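Local coordinates for erythrocyte membrane protein 1 (Plasmodium falciparum, PDB 2YK0) that probably binds receptors on the host cell surface, as the N-terminal adhesive part of a longer membrane protein linked to rosetting of red blood cells, at residues A[535-540]-A[615-620]. The protein carries 8 engineered substitutions. Residues are numbered along the deposited sequence; the frame is centred on the assembly and turned at random.
Sequences STCLFK and CTCVEE. With MG (magnesium ion), chain C; SO4 (sulfate ion), chain D.
The disulfide between Cys537 and Cys617 belongs to the CIDR-gamma part of the fragment. It ties the loop that leads into strand 542-552 to helix 611-636. The SG atoms of Cys537 and Cys617 are 2.0 Å apart, and the torsion about the S-S bond is -130°. In Cys617 the sulfur lies anti to the backbone N (chi1 -174°), which sends it off the helix toward the loop. Cys537 SG is also anti to its own backbone N (chi1 161°), on the side facing the helix. The CA atoms of Cys537 and Cys617 are 6.1 Å apart.

Beside the bridge, Leu538 CB is 4.0 Å from Cys617 SG. The backbone N of Leu538 is 3.3 Å from Cys617 SG. The Leu538 side chain also touches Ser593 of helix 575-601, and the backbone O of Leu538 accepts a hydrogen bond from Lys592 NZ. Val618 turns away from the loop and packs on helices 575-601 and 698-716, and a second disulfide joins Cys615 to Cys713 of helix 698-716.

One helical turn after Cys617, Glu620 reaches back to the loop. Its OE1 is 3.5 Å from Cys537 CB, and its OE2 is 3.6 Å from Thr536 OG1. The Thr536 and Glu620 side chains pass each other in opposite directions. The backbone O of Ser535 binds a magnesium ion at 2.6 Å, and Glu534 belongs to the same site.

No hydrogen bond joins the two segments. The one strong link is the disulfide; Leu538 and Glu620 add only close contacts around it. This surface bridge fixes the loop two residues after Ser535, which does not itself touch the helix segment.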
ATOM      1  N   SER A 535     -21.871   4.500   6.708  1.00 48.49           N
ATOM      2  CA  SER A 535     -20.953   3.955   7.702  1.00 50.06           C
ATOM      3  C   SER A 535     -21.817   3.433   8.807  1.00 54.89           C
ATOM      4  O   SER A 535     -22.768   4.106   9.191  1.00 54.78           O
ATOM      5  CB  SER A 535     -20.036   5.042   8.270  1.00 55.29           C
ATOM      6  OG  SER A 535     -20.680   5.841   9.255  1.00 64.24           O
ATOM      7  N   THR A 536     -21.506   2.262   9.311  1.00 54.41           N
ATOM      8  CA  THR A 536     -22.209   1.734  10.462  1.00 56.48           C
ATOM      9  C   THR A 536     -21.409   2.148  11.707  1.00 63.96           C
ATOM     10  O   THR A 536     -20.458   2.928  11.633  1.00 61.67           O
ATOM     11  CB  THR A 536     -22.518   0.214  10.361  1.00 67.13           C
ATOM     12  OG1 THR A 536     -23.083  -0.213  11.585  1.00 73.17           O
ATOM     13  CG2 THR A 536     -21.298  -0.619  10.193  1.00 68.08           C
ATOM     14  N   CYS A 537     -21.816   1.637  12.847  1.00 65.65           N
ATOM     15  CA  CYS A 537     -21.147   1.862  14.094  1.00 68.92           C
ATOM     16  C   CYS A 537     -19.853   1.050  14.066  1.00 69.29           C
ATOM     17  O   CYS A 537     -18.781   1.629  14.210  1.00 68.61           O
ATOM     18  CB  CYS A 537     -22.075   1.445  15.231  1.00 72.91           C
ATOM     19  SG  CYS A 537     -21.231   1.155  16.805  1.00 79.09           S
ATOM     20  N   LEU A 538     -19.974  -0.278  13.801  1.00 63.70           N
ATOM     21  CA  LEU A 538     -18.913  -1.296  13.755  1.00 62.42           C
ATOM     22  C   LEU A 538     -17.912  -1.117  12.612  1.00 65.24           C
ATOM     23  O   LEU A 538     -16.753  -1.491  12.774  1.00 64.27           O
ATOM     24  CB  LEU A 538     -19.572  -2.679  13.614  1.00 62.06           C
ATOM     25  CG  LEU A 538     -19.059  -3.865  14.440  1.00 65.14           C
ATOM     26  CD1 LEU A 538     -19.924  -5.047  14.234  1.00 64.66           C
ATOM     27  CD2 LEU A 538     -17.755  -4.319  13.977  1.00 67.72           C
ATOM     28  N   PHE A 539     -18.372  -0.628  11.442  1.00 61.61           N
ATOM     29  CA  PHE A 539     -17.549  -0.454  10.239  1.00 61.34           C
ATOM     30  C   PHE A 539     -17.652   0.939   9.691  1.00 64.23           C
ATOM     31  O   PHE A 539     -18.722   1.534   9.731  1.00 64.39           O
ATOM     32  CB  PHE A 539     -17.999  -1.425   9.144  1.00 63.28           C
ATOM     33  CG  PHE A 539     -17.867  -2.866   9.540  1.00 65.27           C
ATOM     34  CD1 PHE A 539     -18.896  -3.516  10.211  1.00 67.37           C
ATOM     35  CD2 PHE A 539     -16.700  -3.574   9.272  1.00 68.90           C
ATOM     36  CE1 PHE A 539     -18.763  -4.849  10.606  1.00 70.35           C
ATOM     37  CE2 PHE A 539     -16.568  -4.910   9.662  1.00 69.76           C
ATOM     38  CZ  PHE A 539     -17.602  -5.538  10.326  1.00 68.73           C
ATOM     39  N   LYS A 540     -16.555   1.438   9.111  1.00 59.38           N
ATOM     40  CA  LYS A 540     -16.507   2.761   8.490  1.00 58.75           C
ATOM     41  C   LYS A 540     -17.211   2.727   7.105  1.00 61.64           C
ATOM     42  O   LYS A 540     -17.125   3.681   6.338  1.00 63.07           O
ATOM     43  CB  LYS A 540     -15.047   3.273   8.376  1.00 61.34           C
ATOM     44  CG  LYS A 540     -14.244   3.233   9.676  1.00 80.29           C
ATOM     45  CD  LYS A 540     -13.784   4.614  10.122  1.00 98.06           C
ATOM     46  CE  LYS A 540     -12.499   4.595  10.925  1.00117.30           C
ATOM     47  NZ  LYS A 540     -12.626   3.852  12.211  1.00129.36           N
ATOM     48  N   CYS A 615     -21.089  -3.133  23.233  1.00 97.18           N
ATOM     49  CA  CYS A 615     -21.981  -4.288  23.167  1.00 97.16           C
ATOM     50  C   CYS A 615     -23.280  -4.028  22.441  1.00 95.47           C
ATOM     51  O   CYS A 615     -23.800  -4.932  21.782  1.00 95.04           O
ATOM     52  CB  CYS A 615     -22.197  -4.867  24.557  1.00 99.19           C
ATOM     53  SG  CYS A 615     -20.667  -5.466  25.311  1.00104.14           S
ATOM     54  N   THR A 616     -23.747  -2.775  22.493  1.00 87.77           N
ATOM     55  CA  THR A 616     -24.951  -2.308  21.810  1.00 85.75           C
ATOM     56  C   THR A 616     -24.692  -2.319  20.312  1.00 85.25           C
ATOM     57  O   THR A 616     -25.566  -2.680  19.520  1.00 85.39           O
ATOM     58  CB  THR A 616     -25.268  -0.895  22.296  1.00 92.59           C
ATOM     59  OG1 THR A 616     -25.371  -0.898  23.719  1.00 92.47           O
ATOM     60  CG2 THR A 616     -26.549  -0.343  21.687  1.00 91.42           C
ATOM     61  N   CYS A 617     -23.477  -1.929  19.933  1.00 77.59           N
ATOM     62  CA  CYS A 617     -23.008  -1.852  18.568  1.00 75.43           C
ATOM     63  C   CYS A 617     -22.943  -3.234  17.950  1.00 74.61           C
ATOM     64  O   CYS A 617     -23.341  -3.413  16.795  1.00 73.78           O
ATOM     65  CB  CYS A 617     -21.646  -1.174  18.553  1.00 75.57           C
ATOM     66  SG  CYS A 617     -21.005  -0.862  16.899  1.00 79.28           S
ATOM     67  N   VAL A 618     -22.407  -4.199  18.726  1.00 67.54           N
ATOM     68  CA  VAL A 618     -22.257  -5.607  18.353  1.00 65.36           C
ATOM     69  C   VAL A 618     -23.667  -6.168  18.111  1.00 64.05           C
ATOM     70  O   VAL A 618     -23.940  -6.628  17.001  1.00 63.24           O
ATOM     71  CB  VAL A 618     -21.454  -6.416  19.420  1.00 68.99           C
ATOM     72  CG1 VAL A 618     -21.167  -7.838  18.946  1.00 68.61           C
ATOM     73  CG2 VAL A 618     -20.151  -5.718  19.786  1.00 68.52           C
ATOM     74  N   GLU A 619     -24.584  -6.001  19.114  1.00 56.90           N
ATOM     75  CA  GLU A 619     -26.004  -6.408  19.074  1.00 54.20           C
ATOM     76  C   GLU A 619     -26.713  -5.865  17.844  1.00 52.42           C
ATOM     77  O   GLU A 619     -27.504  -6.566  17.250  1.00 50.23           O
ATOM     78  CB  GLU A 619     -26.742  -5.978  20.349  1.00 55.07           C
ATOM     79  CG  GLU A 619     -27.952  -6.836  20.669  1.00 62.53           C
ATOM     80  CD  GLU A 619     -28.902  -6.289  21.723  1.00 99.17           C
ATOM     81  OE1 GLU A 619     -28.431  -5.639  22.688  1.00 90.95           O
ATOM     82  OE2 GLU A 619     -30.121  -6.556  21.605  1.00106.42           O
ATOM     83  N   GLU A 620     -26.397  -4.644  17.447  1.00 49.09           N
ATOM     84  CA  GLU A 620     -26.913  -3.992  16.250  1.00 49.58           C
ATOM     85  C   GLU A 620     -26.573  -4.881  15.020  1.00 53.06           C
ATOM     86  O   GLU A 620     -27.476  -5.296  14.297  1.00 51.11           O
ATOM     87  CB  GLU A 620     -26.293  -2.568  16.145  1.00 51.55           C
ATOM     88  CG  GLU A 620     -27.029  -1.540  15.285  1.00 68.02           C
ATOM     89  CD  GLU A 620     -26.150  -0.669  14.390  1.00 95.57           C
ATOM     90  OE1 GLU A 620     -25.281   0.070  14.918  1.00 90.18           O
ATOM     91  OE2 GLU A 620     -26.336  -0.731  13.149  1.00 77.30           O
TER
HETATM   92 MG    MG C1718     -23.626   6.420   9.948  1.00 43.12          MG
HETATM   93  S   SO4 D1719     -13.827   0.969  13.910  0.50134.41           S
HETATM   94  O1  SO4 D1719     -14.741   1.553  12.916  0.50138.63           O
HETATM   95  O2  SO4 D1719     -14.610   0.453  15.036  0.50139.10           O
HETATM   96  O3  SO4 D1719     -13.035  -0.115  13.296  1.00139.70           O
HETATM   97  O4  SO4 D1719     -12.911   1.991  14.407  1.00139.89           O